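Local coordinates for uncharacterized protein (PDB 3P8A) that is of unknown function but belongs to the glyoxalase-like (VOC) family, whose paired beta-alpha-beta-beta-beta modules often frame metal or ligand sites, at residues K199-T204 with H222-I227; L152-Q157 with L209-M214; F38-D43 with A266-E271. All coordinates share one frame; numbering follows the deposited sequence.

Contact 1: K199-T204 with H222-I227; sequences KNRSQT and HYTDLI
The guanidinium group of Arg-201 lies over the backbone joining His-222 to Tyr-223, with one face turned to the chain. His-222 C sits 3.6 Å above the plane, over its centre, while the Tyr-223 N lies further toward the rim. The edge is used for a hydrogen bond: NH1 of Arg-201 gives a hydrogen to OG1 of Thr-224 over 2.9 Å at an N-H...O angle of 150°, and the oxygen lies only 10° out of the guanidinium plane. The carbonyl oxygen of Tyr-223 is also near, 3.2 Å from Arg-201 NH1, but at an angle too poor for a bond. With CG anti to the backbone N, the arginine runs out extended from the start of its helix, then bends at chi3 (53°), which lays the flat group against the strand. On the way Arg-201 CD passes 3.6 Å from Thr-224 OG1.

Several partners fix the rotation of this group. NE forms a salt bridge with Asp-239, and NH1 is also hydrogen-bonded to the carbonyl oxygen of Asn-220. Thr-224 OG1, beside its own backbone N, is also bonded to Glu-219 OE2; as a carboxylate normally only accepts, the hydroxyl probably donates there while accepting from the arginine. A bound tetraethylene glycol, likely from the crystallisation liquor, comes within about 3 Å of the Arg-201 side chain.

Asn-200 is the N-cap of helix 201-212, and its carbonyl oxygen takes the Thr-204 N at 3.1 Å in the first helical turn. The arginine therefore ties the opening turn of this helix to strand 223-227. Strand 189-198, this helix and strands 215-219, 223-227 and 234-239 together follow the beta-alpha-beta-beta-beta module of the VOC fold, in which the helix packs across its sheet.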
loop_
_atom_site.group_PDB
_atom_site.type_symbol
_atom_site.label_atom_id
_atom_site.label_comp_id
_atom_site.label_asym_id
_atom_site.label_seq_id
_atom_site.Cartn_x
_atom_site.Cartn_y
_atom_site.Cartn_z
ATOM N N LYS A 199 -1.041 -18.111 -2.951
ATOM C CA LYS A 199 -1.351 -19.549 -3.040
ATOM C C LYS A 199 -2.229 -19.839 -4.245
ATOM O O LYS A 199 -2.509 -21.001 -4.549
ATOM C CB LYS A 199 -2.024 -20.063 -1.751
ATOM C CG LYS A 199 -1.077 -20.171 -0.572
ATOM C CD LYS A 199 -1.804 -20.682 0.679
ATOM C CE LYS A 199 -2.544 -19.592 1.408
ATOM N NZ LYS A 199 -3.155 -20.117 2.667
ATOM N N ASN A 200 -2.653 -18.783 -4.951
ATOM C CA ASN A 200 -3.442 -18.888 -6.168
ATOM C C ASN A 200 -3.057 -17.757 -7.112
ATOM O O ASN A 200 -3.812 -16.820 -7.319
ATOM C CB ASN A 200 -4.968 -18.908 -5.860
ATOM C CG ASN A 200 -5.791 -19.430 -7.015
ATOM O OD1 ASN A 200 -5.289 -19.644 -8.116
ATOM N ND2 ASN A 200 -7.087 -19.602 -6.802
ATOM N N ARG A 201 -1.856 -17.842 -7.671
ATOM C CA ARG A 201 -1.318 -16.825 -8.569
ATOM C C ARG A 201 -2.213 -16.525 -9.737
ATOM O O ARG A 201 -2.387 -15.362 -10.074
ATOM C CB ARG A 201 0.072 -17.242 -9.056
ATOM C CG ARG A 201 0.675 -16.305 -10.095
ATOM C CD ARG A 201 2.157 -16.526 -10.251
ATOM N NE ARG A 201 2.527 -17.921 -10.523
ATOM C CZ ARG A 201 3.087 -18.349 -11.658
ATOM N NH1 ARG A 201 3.247 -17.521 -12.684
ATOM N NH2 ARG A 201 3.464 -19.610 -11.782
ATOM N N SER A 202 -2.778 -17.576 -10.365
ATOM C CA SER A 202 -3.657 -17.418 -11.526
ATOM C C SER A 202 -4.799 -16.489 -11.253
ATOM O O SER A 202 -5.070 -15.589 -12.053
ATOM C CB SER A 202 -4.161 -18.775 -12.008
ATOM O OG SER A 202 -3.194 -19.292 -12.899
ATOM N N GLN A 203 -5.439 -16.673 -10.097
ATOM C CA GLN A 203 -6.544 -15.843 -9.626
ATOM C C GLN A 203 -6.100 -14.436 -9.323
ATOM O O GLN A 203 -6.789 -13.499 -9.736
ATOM C CB GLN A 203 -7.211 -16.454 -8.392
ATOM C CG GLN A 203 -8.615 -15.907 -8.134
ATOM C CD GLN A 203 -9.556 -16.026 -9.314
ATOM O OE1 GLN A 203 -9.814 -17.117 -9.849
ATOM N NE2 GLN A 203 -10.086 -14.886 -9.744
ATOM N N THR A 204 -4.964 -14.272 -8.595
ATOM C CA THR A 204 -4.463 -12.922 -8.242
ATOM C C THR A 204 -4.186 -12.098 -9.493
ATOM O O THR A 204 -4.594 -10.940 -9.558
ATOM C CB THR A 204 -3.254 -12.969 -7.308
ATOM O OG1 THR A 204 -3.550 -13.831 -6.212
ATOM C CG2 THR A 204 -2.919 -11.601 -6.738
ATOM N N HIS A 222 7.001 -20.050 -12.042
ATOM C CA HIS A 222 7.176 -19.574 -10.671
ATOM C C HIS A 222 6.503 -18.247 -10.392
ATOM O O HIS A 222 5.942 -18.085 -9.320
ATOM C CB HIS A 222 8.676 -19.496 -10.302
ATOM C CG HIS A 222 9.397 -20.814 -10.198
ATOM N ND1 HIS A 222 10.698 -20.886 -9.713
ATOM C CD2 HIS A 222 8.978 -22.075 -10.494
ATOM C CE1 HIS A 222 11.025 -22.170 -9.749
ATOM N NE2 HIS A 222 10.029 -22.919 -10.219
ATOM N N TYR A 223 6.600 -17.274 -11.321
ATOM C CA TYR A 223 6.040 -15.950 -11.112
ATOM C C TYR A 223 5.469 -15.309 -12.372
ATOM O O TYR A 223 5.744 -15.751 -13.504
ATOM C CB TYR A 223 7.097 -15.006 -10.453
ATOM C CG TYR A 223 8.293 -14.669 -11.314
ATOM C CD1 TYR A 223 8.252 -13.603 -12.217
ATOM C CD2 TYR A 223 9.480 -15.389 -11.206
ATOM C CE1 TYR A 223 9.335 -13.312 -13.036
ATOM C CE2 TYR A 223 10.569 -15.104 -12.019
ATOM C CZ TYR A 223 10.502 -14.041 -12.907
ATOM O OH TYR A 223 11.574 -13.742 -13.703
ATOM N N THR A 224 4.660 -14.249 -12.144
ATOM C CA THR A 224 4.094 -13.361 -13.155
ATOM C C THR A 224 4.432 -11.912 -12.764
ATOM O O THR A 224 4.150 -11.508 -11.629
ATOM C CB THR A 224 2.582 -13.520 -13.194
ATOM O OG1 THR A 224 2.288 -14.877 -13.466
ATOM C CG2 THR A 224 1.908 -12.601 -14.242
ATOM N N ASP A 225 5.008 -11.132 -13.704
ATOM C CA ASP A 225 5.286 -9.713 -13.465
ATOM C C ASP A 225 4.206 -8.886 -14.136
ATOM O O ASP A 225 3.862 -9.121 -15.300
ATOM C CB ASP A 225 6.651 -9.300 -13.994
ATOM C CG ASP A 225 7.790 -9.814 -13.154
ATOM O OD1 ASP A 225 7.552 -10.139 -11.974
ATOM O OD2 ASP A 225 8.912 -9.907 -13.681
ATOM N N LEU A 226 3.639 -7.963 -13.386
ATOM C CA LEU A 226 2.604 -7.051 -13.881
ATOM C C LEU A 226 3.096 -5.601 -13.764
ATOM O O LEU A 226 3.981 -5.317 -12.968
ATOM C CB LEU A 226 1.310 -7.265 -13.092
ATOM C CG LEU A 226 0.671 -8.662 -13.167
ATOM C CD1 LEU A 226 -0.607 -8.716 -12.356
ATOM C CD2 LEU A 226 0.405 -9.079 -14.594
ATOM N N ILE A 227 2.561 -4.696 -14.594
ATOM C CA ILE A 227 2.924 -3.289 -14.535
ATOM C C ILE A 227 1.678 -2.436 -14.771
ATOM O O ILE A 227 0.824 -2.809 -15.575
ATOM C CB ILE A 227 4.113 -2.930 -15.495
ATOM C CG1 ILE A 227 4.799 -1.596 -15.078
ATOM C CG2 ILE A 227 3.701 -2.954 -16.998
ATOM C CD1 ILE A 227 6.187 -1.206 -15.823
#

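Contact 2: L152-Q157 with L209-M214; sequences LYIMNQ and LKWFDM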
loop_
_atom_site.group_PDB
_atom_site.type_symbol
_atom_site.label_atom_id
_atom_site.label_comp_id
_atom_site.label_asym_id
_atom_site.label_seq_id
_atom_site.Cartn_x
_atom_site.Cartn_y
_atom_site.Cartn_z
ATOM N N LEU A 152 -11.228 4.294 -1.937
ATOM C CA LEU A 152 -12.221 3.458 -2.610
ATOM C C LEU A 152 -11.673 2.044 -2.533
ATOM O O LEU A 152 -10.482 1.821 -2.777
ATOM C CB LEU A 152 -12.429 3.898 -4.061
ATOM C CG LEU A 152 -13.448 3.101 -4.905
ATOM C CD1 LEU A 152 -14.886 3.442 -4.525
ATOM C CD2 LEU A 152 -13.202 3.342 -6.368
ATOM N N TYR A 153 -12.518 1.113 -2.110
ATOM C CA TYR A 153 -12.125 -0.271 -1.948
ATOM C C TYR A 153 -12.847 -1.185 -2.890
ATOM O O TYR A 153 -14.018 -0.950 -3.203
ATOM C CB TYR A 153 -12.424 -0.730 -0.537
ATOM C CG TYR A 153 -11.642 0.021 0.519
ATOM C CD1 TYR A 153 -10.348 -0.359 0.855
ATOM C CD2 TYR A 153 -12.234 1.042 1.255
ATOM C CE1 TYR A 153 -9.630 0.308 1.842
ATOM C CE2 TYR A 153 -11.538 1.690 2.278
ATOM C CZ TYR A 153 -10.228 1.330 2.551
ATOM O OH TYR A 153 -9.539 1.922 3.566
ATOM N N ILE A 154 -12.179 -2.271 -3.275
ATOM C CA ILE A 154 -12.795 -3.325 -4.069
ATOM C C ILE A 154 -13.347 -4.360 -3.096
ATOM O O ILE A 154 -12.646 -4.785 -2.185
ATOM C CB ILE A 154 -11.782 -3.937 -5.061
ATOM C CG1 ILE A 154 -11.426 -2.910 -6.156
ATOM C CG2 ILE A 154 -12.325 -5.259 -5.665
ATOM C CD1 ILE A 154 -10.203 -3.264 -6.949
HETATM N N MSE A 155 -14.610 -4.762 -3.281
HETATM C CA MSE A 155 -15.200 -5.810 -2.461
HETATM C C MSE A 155 -15.482 -7.064 -3.321
HETATM O O MSE A 155 -16.557 -7.209 -3.919
HETATM C CB MSE A 155 -16.441 -5.309 -1.728
HETATM C CG MSE A 155 -16.688 -6.058 -0.457
HETATM SE SE MSE A 155 -18.561 -6.364 -0.261
HETATM C CE MSE A 155 -18.625 -8.070 -1.237
ATOM N N ASN A 156 -14.484 -7.939 -3.416
ATOM C CA ASN A 156 -14.591 -9.161 -4.202
ATOM C C ASN A 156 -15.532 -10.173 -3.543
ATOM O O ASN A 156 -15.309 -10.557 -2.392
ATOM C CB ASN A 156 -13.209 -9.762 -4.473
ATOM C CG ASN A 156 -13.173 -10.878 -5.495
ATOM O OD1 ASN A 156 -12.209 -11.640 -5.564
ATOM N ND2 ASN A 156 -14.204 -11.002 -6.317
ATOM N N GLN A 157 -16.603 -10.572 -4.285
ATOM C CA GLN A 157 -17.629 -11.532 -3.852
ATOM C C GLN A 157 -17.068 -12.954 -3.832
ATOM O O GLN A 157 -17.538 -13.797 -3.060
ATOM C CB GLN A 157 -18.870 -11.452 -4.751
ATOM C CG GLN A 157 -20.169 -11.161 -3.984
ATOM C CD GLN A 157 -20.467 -9.687 -3.788
ATOM O OE1 GLN A 157 -19.962 -8.809 -4.503
ATOM N NE2 GLN A 157 -21.334 -9.384 -2.831
ATOM N N LEU A 209 -5.367 -7.805 -13.286
ATOM C CA LEU A 209 -5.460 -7.319 -14.683
ATOM C C LEU A 209 -6.817 -6.647 -14.941
ATOM O O LEU A 209 -6.877 -5.597 -15.585
ATOM C CB LEU A 209 -5.258 -8.455 -15.689
ATOM C CG LEU A 209 -3.859 -9.036 -15.782
ATOM C CD1 LEU A 209 -3.886 -10.374 -16.485
ATOM C CD2 LEU A 209 -2.896 -8.073 -16.447
ATOM N N LYS A 210 -7.879 -7.227 -14.370
ATOM C CA LYS A 210 -9.257 -6.786 -14.490
ATOM C C LYS A 210 -9.471 -5.461 -13.776
ATOM O O LYS A 210 -9.908 -4.492 -14.406
ATOM C CB LYS A 210 -10.176 -7.854 -13.896
ATOM C CG LYS A 210 -11.590 -7.860 -14.456
ATOM C CD LYS A 210 -12.487 -8.879 -13.754
ATOM C CE LYS A 210 -12.349 -10.312 -14.247
ATOM N NZ LYS A 210 -13.075 -10.545 -15.519
ATOM N N TRP A 211 -9.126 -5.405 -12.473
ATOM C CA TRP A 211 -9.314 -4.236 -11.623
ATOM C C TRP A 211 -8.383 -3.054 -11.907
ATOM O O TRP A 211 -8.817 -1.907 -11.827
ATOM C CB TRP A 211 -9.177 -4.628 -10.153
ATOM C CG TRP A 211 -10.072 -5.737 -9.678
ATOM C CD1 TRP A 211 -11.331 -6.028 -10.115
ATOM C CD2 TRP A 211 -9.827 -6.600 -8.556
ATOM N NE1 TRP A 211 -11.864 -7.060 -9.373
ATOM C CE2 TRP A 211 -10.963 -7.427 -8.408
ATOM C CE3 TRP A 211 -8.732 -6.782 -7.688
ATOM C CZ2 TRP A 211 -11.032 -8.432 -7.440
ATOM C CZ3 TRP A 211 -8.806 -7.768 -6.720
ATOM C CH2 TRP A 211 -9.940 -8.582 -6.601
ATOM N N PHE A 212 -7.121 -3.315 -12.208
ATOM C CA PHE A 212 -6.155 -2.215 -12.364
ATOM C C PHE A 212 -5.694 -1.898 -13.757
ATOM O O PHE A 212 -4.804 -1.056 -13.923
ATOM C CB PHE A 212 -4.986 -2.384 -11.369
ATOM C CG PHE A 212 -5.438 -2.803 -9.989
ATOM C CD1 PHE A 212 -6.276 -1.982 -9.231
ATOM C CD2 PHE A 212 -5.063 -4.030 -9.461
ATOM C CE1 PHE A 212 -6.728 -2.383 -7.974
ATOM C CE2 PHE A 212 -5.521 -4.439 -8.205
ATOM C CZ PHE A 212 -6.348 -3.611 -7.466
ATOM N N ASP A 213 -6.264 -2.603 -14.771
ATOM C CA ASP A 213 -5.938 -2.395 -16.178
ATOM C C ASP A 213 -4.420 -2.497 -16.413
ATOM O O ASP A 213 -3.820 -1.682 -17.117
ATOM C CB ASP A 213 -6.499 -1.023 -16.642
ATOM C CG ASP A 213 -7.270 -1.107 -17.932
ATOM O OD1 ASP A 213 -8.515 -0.933 -17.896
ATOM O OD2 ASP A 213 -6.640 -1.377 -18.979
HETATM N N MSE A 214 -3.794 -3.477 -15.759
HETATM C CA MSE A 214 -2.357 -3.671 -15.822
HETATM C C MSE A 214 -1.926 -4.409 -17.091
HETATM O O MSE A 214 -2.759 -5.015 -17.759
HETATM C CB MSE A 214 -1.890 -4.439 -14.568
HETATM C CG MSE A 214 -1.807 -3.576 -13.321
HETATM SE SE MSE A 214 -1.297 -4.654 -11.766
HETATM C CE MSE A 214 -1.488 -3.358 -10.286
#
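Ile-154 reaches from strand 147-155 into the aromatic end of helix 201-212, where Trp-211 and Phe-212 receive it. Its CB is directed at the helix, and from there the two branches part. With CG1 beside the backbone N (chi1 -69°), CG2 stands anti to that nitrogen and comes down on the indole: Ile-154 CG2 is 3.9 Å from the centroid of the six-membered ring of Trp-211 and 16° off the normal, a CH-pi contact over the face. The longer branch is nearly straight, and its tip reaches the root of the indole, with Ile-154 CD1 3.6 Å from Trp-211 CB. Ile-154 CD1 also lies 3.7 Å from Phe-212 CE1, so one methyl touches both aromatic side chains.

Asn-156 takes the far end of the indole. Asn-156 CB is 3.9 Å from Trp-211 CZ2, and its amide plane stands almost upright to the ring plane at the edge.

The contact joins the two parts of the chain: strand 147-155 belongs to the eight-stranded sheet, whereas helix 201-212 follows a strand of the seven-stranded one. Leu-124 of helix 117-125 also packs on Ile-154, while Asp-160 and Pro-165 of the connecting loops touch Trp-211 and Phe-212, respectively.

Contact 3: F38-D43 with A266-E271; sequences FSFPGD and AIYRFE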
loop_
_atom_site.group_PDB
_atom_site.type_symbol
_atom_site.label_atom_id
_atom_site.label_comp_id
_atom_site.label_asym_id
_atom_site.label_seq_id
_atom_site.Cartn_x
_atom_site.Cartn_y
_atom_site.Cartn_z
ATOM N N PHE A 38 9.780 2.619 17.304
ATOM C CA PHE A 38 10.374 2.178 16.056
ATOM C C PHE A 38 11.132 3.205 15.243
ATOM O O PHE A 38 10.667 4.320 15.049
ATOM C CB PHE A 38 9.323 1.431 15.193
ATOM C CG PHE A 38 9.874 0.815 13.926
ATOM C CD1 PHE A 38 10.386 -0.476 13.931
ATOM C CD2 PHE A 38 9.916 1.538 12.743
ATOM C CE1 PHE A 38 10.924 -1.034 12.771
ATOM C CE2 PHE A 38 10.469 0.985 11.586
ATOM C CZ PHE A 38 10.964 -0.301 11.606
ATOM N N SER A 39 12.254 2.755 14.674
ATOM C CA SER A 39 13.090 3.427 13.690
ATOM C C SER A 39 13.700 2.334 12.810
ATOM O O SER A 39 13.843 1.194 13.256
ATOM C CB SER A 39 14.195 4.250 14.353
ATOM O OG SER A 39 15.001 3.455 15.207
ATOM N N PHE A 40 14.023 2.659 11.560
ATOM C CA PHE A 40 14.667 1.738 10.640
ATOM C C PHE A 40 16.128 1.513 11.056
ATOM O O PHE A 40 16.750 2.442 11.586
ATOM C CB PHE A 40 14.633 2.314 9.215
ATOM C CG PHE A 40 13.514 1.763 8.384
ATOM C CD1 PHE A 40 12.284 2.403 8.332
ATOM C CD2 PHE A 40 13.689 0.608 7.639
ATOM C CE1 PHE A 40 11.241 1.889 7.550
ATOM C CE2 PHE A 40 12.648 0.096 6.865
ATOM C CZ PHE A 40 11.432 0.735 6.832
ATOM N N PRO A 41 16.703 0.307 10.780
ATOM C CA PRO A 41 18.111 0.049 11.133
ATOM C C PRO A 41 19.071 1.048 10.488
ATOM O O PRO A 41 18.962 1.335 9.295
ATOM C CB PRO A 41 18.345 -1.366 10.603
ATOM C CG PRO A 41 16.999 -1.974 10.589
ATOM C CD PRO A 41 16.092 -0.886 10.164
ATOM N N GLY A 42 19.950 1.624 11.309
ATOM C CA GLY A 42 20.904 2.653 10.896
ATOM C C GLY A 42 20.257 3.857 10.232
ATOM O O GLY A 42 20.915 4.569 9.471
ATOM N N ASP A 43 18.952 4.088 10.508
ATOM C CA ASP A 43 18.159 5.184 9.927
ATOM C C ASP A 43 18.266 5.220 8.395
ATOM O O ASP A 43 18.256 6.305 7.815
ATOM C CB ASP A 43 18.537 6.551 10.568
ATOM C CG ASP A 43 18.137 6.696 12.027
ATOM O OD1 ASP A 43 17.057 7.272 12.294
ATOM O OD2 ASP A 43 18.907 6.245 12.903
ATOM N N ALA A 266 8.211 -7.824 7.461
ATOM C CA ALA A 266 8.366 -7.300 6.110
ATOM C C ALA A 266 9.816 -7.387 5.623
ATOM O O ALA A 266 10.739 -7.528 6.431
ATOM C CB ALA A 266 7.863 -5.863 6.044
ATOM N N ILE A 267 10.012 -7.412 4.301
ATOM C CA ILE A 267 11.357 -7.502 3.725
ATOM C C ILE A 267 11.593 -6.286 2.870
ATOM O O ILE A 267 10.814 -6.022 1.954
ATOM C CB ILE A 267 11.629 -8.819 2.945
ATOM C CG1 ILE A 267 11.296 -10.058 3.813
ATOM C CG2 ILE A 267 13.098 -8.869 2.413
ATOM C CD1 ILE A 267 11.063 -11.276 3.043
ATOM N N TYR A 268 12.627 -5.515 3.212
ATOM C CA TYR A 268 13.015 -4.346 2.424
ATOM C C TYR A 268 14.309 -4.749 1.726
ATOM O O TYR A 268 15.292 -5.009 2.408
ATOM C CB TYR A 268 13.215 -3.115 3.319
ATOM C CG TYR A 268 11.939 -2.615 3.972
ATOM C CD1 TYR A 268 11.231 -1.541 3.432
ATOM C CD2 TYR A 268 11.439 -3.215 5.126
ATOM C CE1 TYR A 268 10.050 -1.083 4.022
ATOM C CE2 TYR A 268 10.258 -2.766 5.722
ATOM C CZ TYR A 268 9.575 -1.688 5.174
ATOM O OH TYR A 268 8.414 -1.238 5.766
ATOM N N ARG A 269 14.282 -4.903 0.386
ATOM C CA ARG A 269 15.469 -5.267 -0.404
ATOM C C ARG A 269 16.033 -4.018 -1.055
ATOM O O ARG A 269 15.276 -3.249 -1.652
ATOM C CB ARG A 269 15.132 -6.325 -1.474
ATOM C CG ARG A 269 14.782 -7.698 -0.912
ATOM C CD ARG A 269 14.221 -8.671 -1.948
ATOM N NE ARG A 269 15.187 -9.002 -3.005
ATOM C CZ ARG A 269 14.950 -9.821 -4.029
ATOM N NH1 ARG A 269 13.774 -10.426 -4.151
ATOM N NH2 ARG A 269 15.887 -10.034 -4.946
ATOM N N PHE A 270 17.352 -3.797 -0.937
ATOM C CA PHE A 270 18.011 -2.629 -1.511
ATOM C C PHE A 270 19.002 -3.058 -2.548
ATOM O O PHE A 270 19.789 -3.984 -2.320
ATOM C CB PHE A 270 18.680 -1.767 -0.435
ATOM C CG PHE A 270 17.727 -1.189 0.591
ATOM C CD1 PHE A 270 17.241 0.108 0.461
ATOM C CD2 PHE A 270 17.287 -1.955 1.670
ATOM C CE1 PHE A 270 16.353 0.636 1.413
ATOM C CE2 PHE A 270 16.402 -1.425 2.616
ATOM C CZ PHE A 270 15.968 -0.125 2.496
ATOM N N GLU A 271 18.948 -2.413 -3.717
ATOM C CA GLU A 271 19.838 -2.757 -4.817
ATOM C C GLU A 271 20.541 -1.532 -5.387
ATOM O O GLU A 271 19.921 -0.465 -5.475
ATOM C CB GLU A 271 19.070 -3.543 -5.907
ATOM C CG GLU A 271 18.569 -4.890 -5.397
ATOM C CD GLU A 271 17.851 -5.838 -6.340
ATOM O OE1 GLU A 271 17.701 -5.508 -7.540
ATOM O OE2 GLU A 271 17.438 -6.922 -5.867
#
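The long loop between strands 24-31 and 48-53 folds onto strand 266-272 through a T-shaped aromatic pair, Phe-40 with Tyr-268. Phe-40 supplies the edge and Tyr-268 the face: the ring centroids are 4.9 Å apart and the planes stand at 86°. The leading atom is Phe-40 CZ, which lies 3.5 Å from Tyr-268 CZ and therefore meets the phenol ring off centre, near the carbon that bears the hydroxyl. Its neighbour CE2 comes in over the middle of the ring, with Phe-40 CE2 3.9 Å from Tyr-268 CD2. Arriving edge first, the phenylalanine brings its C-H bonds to the pi cloud of the tyrosine.

The hydroxyl of Tyr-268 has its polar partner in His-30, to whose ND1 it is hydrogen-bonded, and this bond helps hold the ring that Phe-40 meets. Phe-107 forms a further edge-to-face pair with Tyr-268, while Leu-47 packs on Phe-40.

Just past the phenylalanine the loop reverses. The Asp-43 N is hydrogen-bonded to the carbonyl oxygen of Phe-40 at 3.0 Å, closing a type II beta turn with Pro-41 and Gly-42 at its corners; Gly-42 has the positive phi (55°) that this turn requires.

Tyr-268 reaches across to the eight-stranded sheet, touching Ile-70 and Leu-72 of strand 69-75 while its own strand belongs to the seven-stranded sheet. The edge-to-face pair is part of a mixed aromatic and aliphatic packing between the two sheets, consistent with the paired modules of the VOC fold, with the loop lying against it.

Overall arrangement
The segments of contact 1 and contact 2 alternate along the chain: 152-157 comes first, then 199-204, 209-214 and 222-227. Both contacts use helix 201-212, the first at its start and the second at its end. Their centres are 15 Å apart, and they touch where Leu-226 packs on Leu-209 and Met-214. Contact 3 joins residues near the two chain ends, so both others fall within the sequence it spans. It lies about 26 Å from contact 1 and about 30 Å from contact 2, centre to centre. Contacts 1 and 3 reach the seven-stranded sheet; contacts 2 and 3, on opposite sides of the chain's centre, join its module to the eight-stranded half.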